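Local coordinates for PTS-dependent dihydroxyacetone kinase operon regulatory protein (Escherichia coli, PDB 4LRZ) that activates transcription of the dhaKLM operon from a sigma-70 promoter and represses its own expression, the chain here being probably its sensor domain, at residues F[64-76]-F[84-96]. Sequence-based numbering, arbitrary orientation.
Sequences AWEYMAPRECALF and ILSRNGDPQTLQQ
Leu75 and Asn88 pair through two backbone hydrogen bonds, Leu75 N to Asn88 O at 2.8 Å and Asn88 N to Leu75 O at 2.9 Å. A third, from Asp90 N to Cys73 O, is nearly straight at 166° and continues the ladder past the strand end. Strands 74-79 and 84-89 thus form an antiparallel hairpin at one margin of the GAF-domain sheet. Strand 157-166 flanks 74-79 on its other side, in the 2-1-5-4-3 strand order.

Aromatic contacts flank this ladder. Trp65, on helix 51-66, lays its indole flat over the Gly89-Asp90 backbone. Gly89 CA sits 3.7 Å from the centroid of the Trp65 six-membered ring, a CH-pi contact; Ala69 CB covers the opposite face. Trp65 chi1 of 176° turns CG away from its own backbone N and carries the indole over Gly89. With alanine in place of Trp65, the Gly89-Asp90 backbone would probably lose its aromatic cover and Ala69 CB its ring partner. Phe76 takes Ile84 CD1 over one face, 4.0 Å from its centroid. Arg87 CG lies 3.5 Å from Phe76 CD1, the two side chains running alongside.

Polar contacts gather at the helix start. Asp90 is the N-cap of helix 91-99: its OD2 accepts from Thr93 N (3.0 Å) and Thr93 OG1 (2.8 Å), the latter on the anti lone pair. One water bridges Thr93 OG1, Glu72 OE2 and Gln96 OE1.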
ATOM      1  N   ALA F  64       8.245  -7.512  15.308  1.00 38.92           N
ATOM      2  CA  ALA F  64       9.686  -7.653  15.078  1.00 39.29           C
ATOM      3  C   ALA F  64      10.248  -8.268  16.333  1.00 39.37           C
ATOM      4  O   ALA F  64      11.082  -9.155  16.258  1.00 40.10           O
ATOM      5  CB  ALA F  64      10.379  -6.313  14.777  1.00 37.31           C
ATOM      6  N   TRP F  65       9.746  -7.816  17.476  1.00 38.95           N
ATOM      7  CA  TRP F  65      10.216  -8.307  18.779  1.00 39.78           C
ATOM      8  C   TRP F  65       9.937  -9.810  18.954  1.00 40.58           C
ATOM      9  O   TRP F  65      10.836 -10.586  19.285  1.00 41.51           O
ATOM     10  CB  TRP F  65       9.594  -7.486  19.926  1.00 39.18           C
ATOM     11  CG  TRP F  65       9.962  -7.989  21.263  1.00 41.45           C
ATOM     12  CD1 TRP F  65       9.113  -8.339  22.266  1.00 41.89           C
ATOM     13  CD2 TRP F  65      11.291  -8.241  21.743  1.00 42.36           C
ATOM     14  NE1 TRP F  65       9.831  -8.792  23.346  1.00 47.44           N
ATOM     15  CE2 TRP F  65      11.171  -8.733  23.055  1.00 45.63           C
ATOM     16  CE3 TRP F  65      12.569  -8.091  21.187  1.00 41.97           C
ATOM     17  CZ2 TRP F  65      12.289  -9.098  23.833  1.00 46.14           C
ATOM     18  CZ3 TRP F  65      13.672  -8.460  21.947  1.00 43.87           C
ATOM     19  CH2 TRP F  65      13.522  -8.965  23.262  1.00 43.50           C
ATOM     20  N   GLU F  66       8.688 -10.196  18.738  1.00 40.49           N
ATOM     21  CA  GLU F  66       8.250 -11.583  18.843  1.00 42.36           C
ATOM     22  C   GLU F  66       9.195 -12.584  18.152  1.00 41.69           C
ATOM     23  O   GLU F  66       9.532 -13.573  18.751  1.00 41.20           O
ATOM     24  CB  GLU F  66       6.834 -11.743  18.270  1.00 42.74           C
ATOM     25  CG  GLU F  66       6.266 -13.156  18.523  1.00 48.15           C
ATOM     26  CD  GLU F  66       5.043 -13.515  17.675  1.00 49.81           C
ATOM     27  OE1 GLU F  66       4.700 -14.733  17.632  1.00 52.59           O
ATOM     28  OE2 GLU F  66       4.422 -12.596  17.073  1.00 48.23           O
ATOM     29  N   TYR F  67       9.604 -12.313  16.909  1.00 40.88           N
ATOM     30  CA  TYR F  67      10.490 -13.224  16.165  1.00 42.18           C
ATOM     31  C   TYR F  67      11.984 -13.073  16.454  1.00 43.19           C
ATOM     32  O   TYR F  67      12.798 -13.816  15.901  1.00 43.43           O
ATOM     33  CB  TYR F  67      10.218 -13.164  14.662  1.00 41.29           C
ATOM     34  CG  TYR F  67       8.875 -13.706  14.358  1.00 41.85           C
ATOM     35  CD1 TYR F  67       8.682 -15.069  14.128  1.00 43.11           C
ATOM     36  CD2 TYR F  67       7.768 -12.869  14.383  1.00 40.53           C
ATOM     37  CE1 TYR F  67       7.433 -15.566  13.893  1.00 43.85           C
ATOM     38  CE2 TYR F  67       6.526 -13.351  14.138  1.00 42.20           C
ATOM     39  CZ  TYR F  67       6.357 -14.694  13.895  1.00 44.33           C
ATOM     40  OH  TYR F  67       5.086 -15.126  13.668  1.00 45.94           O
ATOM     41  N   MET F  68      12.303 -12.152  17.362  1.00 44.43           N
ATOM     42  CA  MET F  68      13.649 -11.867  17.798  1.00 46.44           C
ATOM     43  C   MET F  68      13.960 -12.270  19.247  1.00 48.33           C
ATOM     44  O   MET F  68      15.125 -12.560  19.574  1.00 50.50           O
ATOM     45  CB  MET F  68      13.883 -10.360  17.677  1.00 45.55           C
ATOM     46  CG  MET F  68      15.306  -9.993  17.434  1.00 45.20           C
ATOM     47  SD  MET F  68      15.364  -8.265  17.063  1.00 52.33           S
ATOM     48  CE  MET F  68      16.531  -8.361  15.760  1.00 52.62           C
ATOM     49  N   ALA F  69      12.966 -12.193  20.132  1.00 49.24           N
ATOM     50  CA  ALA F  69      13.153 -12.563  21.544  1.00 50.97           C
ATOM     51  C   ALA F  69      13.642 -14.027  21.629  1.00 52.95           C
ATOM     52  O   ALA F  69      13.081 -14.891  20.922  1.00 54.05           O
ATOM     53  CB  ALA F  69      11.825 -12.388  22.322  1.00 51.11           C
ATOM     54  N   PRO F  70      14.658 -14.332  22.477  1.00 53.91           N
ATOM     55  CA  PRO F  70      15.390 -13.548  23.488  1.00 53.63           C
ATOM     56  C   PRO F  70      16.624 -12.839  22.929  1.00 52.92           C
ATOM     57  O   PRO F  70      17.352 -13.404  22.095  1.00 53.72           O
ATOM     58  CB  PRO F  70      15.839 -14.604  24.504  1.00 55.05           C
ATOM     59  CG  PRO F  70      15.823 -15.962  23.712  1.00 56.74           C
ATOM     60  CD  PRO F  70      15.211 -15.701  22.353  1.00 55.06           C
ATOM     61  N   ARG F  71      16.842 -11.616  23.410  1.00 50.50           N
ATOM     62  CA  ARG F  71      17.839 -10.715  22.889  1.00 49.12           C
ATOM     63  C   ARG F  71      17.840  -9.459  23.781  1.00 48.02           C
ATOM     64  O   ARG F  71      16.781  -8.990  24.180  1.00 47.75           O
ATOM     65  CB  ARG F  71      17.493 -10.361  21.445  1.00 47.56           C
ATOM     66  CG  ARG F  71      18.104  -9.094  20.988  1.00 48.47           C
ATOM     67  CD  ARG F  71      18.398  -9.008  19.500  1.00 47.06           C
ATOM     68  NE  ARG F  71      19.627  -8.212  19.347  1.00 47.26           N
ATOM     69  CZ  ARG F  71      19.929  -7.438  18.318  1.00 44.79           C
ATOM     70  NH1 ARG F  71      19.080  -7.292  17.292  1.00 46.01           N
ATOM     71  NH2 ARG F  71      21.085  -6.808  18.316  1.00 42.57           N
ATOM     72  N   GLU F  72      19.010  -8.939  24.129  1.00 47.83           N
ATOM     73  CA  GLU F  72      19.098  -7.665  24.879  1.00 47.43           C
ATOM     74  C   GLU F  72      18.990  -6.477  23.927  1.00 45.80           C
ATOM     75  O   GLU F  72      20.001  -6.000  23.412  1.00 45.00           O
ATOM     76  CB  GLU F  72      20.412  -7.578  25.670  1.00 48.94           C
ATOM     77  CG  GLU F  72      20.506  -8.484  26.928  1.00 52.31           C
ATOM     78  CD  GLU F  72      21.924  -8.565  27.522  1.00 58.01           C
ATOM     79  OE1 GLU F  72      22.534  -9.659  27.425  1.00 61.68           O
ATOM     80  OE2 GLU F  72      22.443  -7.558  28.085  1.00 59.08           O
ATOM     81  N   CYS F  73      17.767  -6.022  23.658  1.00 44.43           N
ATOM     82  CA  CYS F  73      17.589  -4.901  22.772  1.00 44.73           C
ATOM     83  C   CYS F  73      16.245  -4.221  22.987  1.00 42.83           C
ATOM     84  O   CYS F  73      15.384  -4.738  23.670  1.00 44.17           O
ATOM     85  CB  CYS F  73      17.746  -5.300  21.298  1.00 45.55           C
ATOM     86  SG  CYS F  73      16.266  -6.027  20.589  1.00 53.09           S
ATOM     87  N   ALA F  74      16.087  -3.046  22.399  1.00 40.30           N
ATOM     88  CA  ALA F  74      14.885  -2.261  22.554  1.00 38.01           C
ATOM     89  C   ALA F  74      14.582  -1.688  21.203  1.00 36.19           C
ATOM     90  O   ALA F  74      15.491  -1.376  20.410  1.00 35.11           O
ATOM     91  CB  ALA F  74      15.138  -1.145  23.545  1.00 36.73           C
ATOM     92  N   LEU F  75      13.305  -1.484  20.958  1.00 35.47           N
ATOM     93  CA  LEU F  75      12.865  -0.877  19.714  1.00 34.16           C
ATOM     94  C   LEU F  75      12.086   0.399  20.092  1.00 33.23           C
ATOM     95  O   LEU F  75      11.323   0.395  21.084  1.00 33.41           O
ATOM     96  CB  LEU F  75      11.996  -1.875  18.954  1.00 34.58           C
ATOM     97  CG  LEU F  75      12.677  -3.182  18.482  1.00 36.76           C
ATOM     98  CD1 LEU F  75      11.675  -4.347  18.278  1.00 36.36           C
ATOM     99  CD2 LEU F  75      13.440  -2.952  17.199  1.00 37.67           C
ATOM    100  N   PHE F  76      12.278   1.466  19.307  1.00 30.90           N
ATOM    101  CA  PHE F  76      11.663   2.754  19.545  1.00 30.63           C
ATOM    102  C   PHE F  76      10.922   3.237  18.296  1.00 30.50           C
ATOM    103  O   PHE F  76      11.413   3.080  17.193  1.00 29.69           O
ATOM    104  CB  PHE F  76      12.766   3.820  19.795  1.00 31.11           C
ATOM    105  CG  PHE F  76      13.521   3.713  21.128  1.00 32.05           C
ATOM    106  CD1 PHE F  76      13.082   2.923  22.178  1.00 32.88           C
ATOM    107  CD2 PHE F  76      14.656   4.539  21.338  1.00 36.54           C
ATOM    108  CE1 PHE F  76      13.786   2.901  23.402  1.00 34.74           C
ATOM    109  CE2 PHE F  76      15.358   4.554  22.562  1.00 33.69           C
ATOM    110  CZ  PHE F  76      14.912   3.719  23.598  1.00 35.42           C
ATOM    111  N   ILE F  84      10.468  10.353  21.511  1.00 35.62           N
ATOM    112  CA  ILE F  84      10.108   8.935  21.666  1.00 34.89           C
ATOM    113  C   ILE F  84       8.616   8.791  21.930  1.00 35.74           C
ATOM    114  O   ILE F  84       8.094   9.289  22.929  1.00 36.90           O
ATOM    115  CB  ILE F  84      10.896   8.241  22.765  1.00 34.38           C
ATOM    116  CG1 ILE F  84      12.374   8.209  22.399  1.00 32.97           C
ATOM    117  CG2 ILE F  84      10.398   6.802  22.913  1.00 35.19           C
ATOM    118  CD1 ILE F  84      13.217   7.462  23.340  1.00 30.55           C
ATOM    119  N   LEU F  85       7.927   8.117  21.015  1.00 35.86           N
ATOM    120  CA  LEU F  85       6.466   7.923  21.101  1.00 36.26           C
ATOM    121  C   LEU F  85       6.104   6.580  21.788  1.00 36.67           C
ATOM    122  O   LEU F  85       5.138   6.500  22.547  1.00 35.84           O
ATOM    123  CB  LEU F  85       5.839   7.982  19.698  1.00 35.94           C
ATOM    124  CG  LEU F  85       5.942   9.328  18.960  1.00 37.86           C
ATOM    125  CD1 LEU F  85       5.515   9.159  17.519  1.00 39.05           C
ATOM    126  CD2 LEU F  85       5.082  10.406  19.635  1.00 38.32           C
ATOM    127  N   SER F  86       6.892   5.539  21.496  1.00 36.56           N
ATOM    128  CA  SER F  86       6.669   4.197  22.055  1.00 37.00           C
ATOM    129  C   SER F  86       7.962   3.394  22.109  1.00 36.25           C
ATOM    130  O   SER F  86       8.862   3.577  21.274  1.00 35.25           O
ATOM    131  CB  SER F  86       5.680   3.457  21.170  1.00 37.59           C
ATOM    132  OG  SER F  86       4.954   2.480  21.912  1.00 42.85           O
ATOM    133  N   ARG F  87       8.047   2.503  23.092  1.00 36.37           N
ATOM    134  CA  ARG F  87       9.187   1.616  23.262  1.00 36.99           C
ATOM    135  C   ARG F  87       8.722   0.173  23.506  1.00 37.68           C
ATOM    136  O   ARG F  87       7.729  -0.046  24.183  1.00 38.87           O
ATOM    137  CB  ARG F  87      10.004   2.072  24.481  1.00 36.44           C
ATOM    138  CG  ARG F  87      10.474   3.518  24.407  1.00 37.90           C
ATOM    139  CD  ARG F  87      10.172   4.289  25.685  1.00 39.77           C
ATOM    140  NE  ARG F  87      10.735   3.623  26.830  1.00 41.59           N
ATOM    141  CZ  ARG F  87      10.028   2.927  27.712  1.00 44.77           C
ATOM    142  NH1 ARG F  87       8.690   2.831  27.606  1.00 47.81           N
ATOM    143  NH2 ARG F  87      10.668   2.351  28.712  1.00 38.76           N
ATOM    144  N   ASN F  88       9.444  -0.811  23.005  1.00 37.84           N
ATOM    145  CA  ASN F  88       9.152  -2.187  23.394  1.00 39.77           C
ATOM    146  C   ASN F  88      10.408  -2.991  23.216  1.00 39.91           C
ATOM    147  O   ASN F  88      11.435  -2.410  22.835  1.00 39.79           O
ATOM    148  CB  ASN F  88       7.946  -2.786  22.634  1.00 40.26           C
ATOM    149  CG  ASN F  88       8.243  -3.020  21.195  1.00 41.99           C
ATOM    150  OD1 ASN F  88       8.014  -4.105  20.655  1.00 48.19           O
ATOM    151  ND2 ASN F  88       8.779  -2.020  20.556  1.00 43.18           N
ATOM    152  N   GLY F  89      10.359  -4.293  23.528  1.00 39.93           N
ATOM    153  CA  GLY F  89      11.567  -5.115  23.510  1.00 39.44           C
ATOM    154  C   GLY F  89      11.876  -5.707  24.885  1.00 40.86           C
ATOM    155  O   GLY F  89      10.980  -5.973  25.681  1.00 40.66           O
ATOM    156  N   ASP F  90      13.147  -5.923  25.163  1.00 40.95           N
ATOM    157  CA  ASP F  90      13.523  -6.612  26.376  1.00 43.53           C
ATOM    158  C   ASP F  90      13.409  -5.719  27.617  1.00 43.51           C
ATOM    159  O   ASP F  90      14.020  -4.648  27.673  1.00 43.11           O
ATOM    160  CB  ASP F  90      14.943  -7.153  26.238  1.00 44.32           C
ATOM    161  CG  ASP F  90      15.500  -7.635  27.545  1.00 46.70           C
ATOM    162  OD1 ASP F  90      14.999  -8.636  28.074  1.00 53.20           O
ATOM    163  OD2 ASP F  90      16.451  -7.020  28.048  1.00 49.27           O
ATOM    164  N   PRO F  91      12.627  -6.165  28.606  1.00 44.54           N
ATOM    165  CA  PRO F  91      12.382  -5.448  29.884  1.00 45.38           C
ATOM    166  C   PRO F  91      13.651  -4.832  30.531  1.00 46.05           C
ATOM    167  O   PRO F  91      13.709  -3.592  30.809  1.00 46.00           O
ATOM    168  CB  PRO F  91      11.743  -6.521  30.783  1.00 47.19           C
ATOM    169  CG  PRO F  91      11.095  -7.525  29.809  1.00 46.16           C
ATOM    170  CD  PRO F  91      11.878  -7.447  28.507  1.00 45.02           C
ATOM    171  N   GLN F  92      14.671  -5.659  30.720  1.00 46.70           N
ATOM    172  CA  GLN F  92      15.953  -5.201  31.261  1.00 47.14           C
ATOM    173  C   GLN F  92      16.616  -4.084  30.419  1.00 44.87           C
ATOM    174  O   GLN F  92      17.149  -3.096  30.956  1.00 43.62           O
ATOM    175  CB  GLN F  92      16.905  -6.384  31.425  1.00 48.69           C
ATOM    176  CG  GLN F  92      18.317  -6.017  31.989  1.00 55.06           C
ATOM    177  CD  GLN F  92      19.318  -7.189  31.888  1.00 63.34           C
ATOM    178  OE1 GLN F  92      19.579  -7.884  32.872  1.00 67.05           O
ATOM    179  NE2 GLN F  92      19.851  -7.420  30.686  1.00 64.03           N
ATOM    180  N   THR F  93      16.588  -4.242  29.102  1.00 43.34           N
ATOM    181  CA  THR F  93      17.245  -3.285  28.241  1.00 41.80           C
ATOM    182  C   THR F  93      16.461  -1.969  28.340  1.00 41.13           C
ATOM    183  O   THR F  93      17.044  -0.913  28.505  1.00 41.16           O
ATOM    184  CB  THR F  93      17.426  -3.857  26.824  1.00 41.41           C
ATOM    185  OG1 THR F  93      18.115  -5.111  26.922  1.00 42.57           O
ATOM    186  CG2 THR F  93      18.229  -2.961  25.949  1.00 39.66           C
ATOM    187  N   LEU F  94      15.144  -2.060  28.325  1.00 41.39           N
ATOM    188  CA  LEU F  94      14.263  -0.919  28.513  1.00 41.12           C
ATOM    189  C   LEU F  94      14.467  -0.255  29.851  1.00 42.74           C
ATOM    190  O   LEU F  94      14.417   0.979  29.916  1.00 41.72           O
ATOM    191  CB  LEU F  94      12.801  -1.299  28.378  1.00 40.33           C
ATOM    192  CG  LEU F  94      12.428  -1.618  26.931  1.00 41.67           C
ATOM    193  CD1 LEU F  94      11.038  -2.305  26.808  1.00 39.57           C
ATOM    194  CD2 LEU F  94      12.543  -0.340  26.095  1.00 36.45           C
ATOM    195  N   GLN F  95      14.712  -1.027  30.911  1.00 44.33           N
ATOM    196  CA  GLN F  95      15.026  -0.348  32.161  1.00 46.47           C
ATOM    197  C   GLN F  95      16.382   0.363  32.120  1.00 45.40           C
ATOM    198  O   GLN F  95      16.476   1.471  32.631  1.00 45.57           O
ATOM    199  CB  GLN F  95      14.808  -1.198  33.447  1.00 48.68           C
ATOM    200  CG  GLN F  95      15.930  -2.168  33.857  1.00 55.05           C
ATOM    201  CD  GLN F  95      17.145  -1.546  34.601  1.00 60.55           C
ATOM    202  OE1 GLN F  95      17.104  -0.394  35.067  1.00 63.04           O
ATOM    203  NE2 GLN F  95      18.233  -2.340  34.722  1.00 61.39           N
ATOM    204  N   GLN F  96      17.405  -0.236  31.503  1.00 44.95           N
ATOM    205  CA  GLN F  96      18.708   0.438  31.362  1.00 45.02           C
ATOM    206  C   GLN F  96      18.639   1.752  30.540  1.00 44.03           C
ATOM    207  O   GLN F  96      19.228   2.773  30.917  1.00 44.75           O
ATOM    208  CB  GLN F  96      19.762  -0.497  30.783  1.00 45.36           C
ATOM    209  CG  GLN F  96      19.988  -1.746  31.627  1.00 51.59           C
ATOM    210  CD  GLN F  96      20.876  -2.803  30.959  1.00 57.03           C
ATOM    211  OE1 GLN F  96      21.259  -2.680  29.792  1.00 58.37           O
ATOM    212  NE2 GLN F  96      21.216  -3.850  31.715  1.00 60.85           N
TER
HETATM  213  O   HOH W   1      20.432  -5.028  28.238  1.00 33.82           O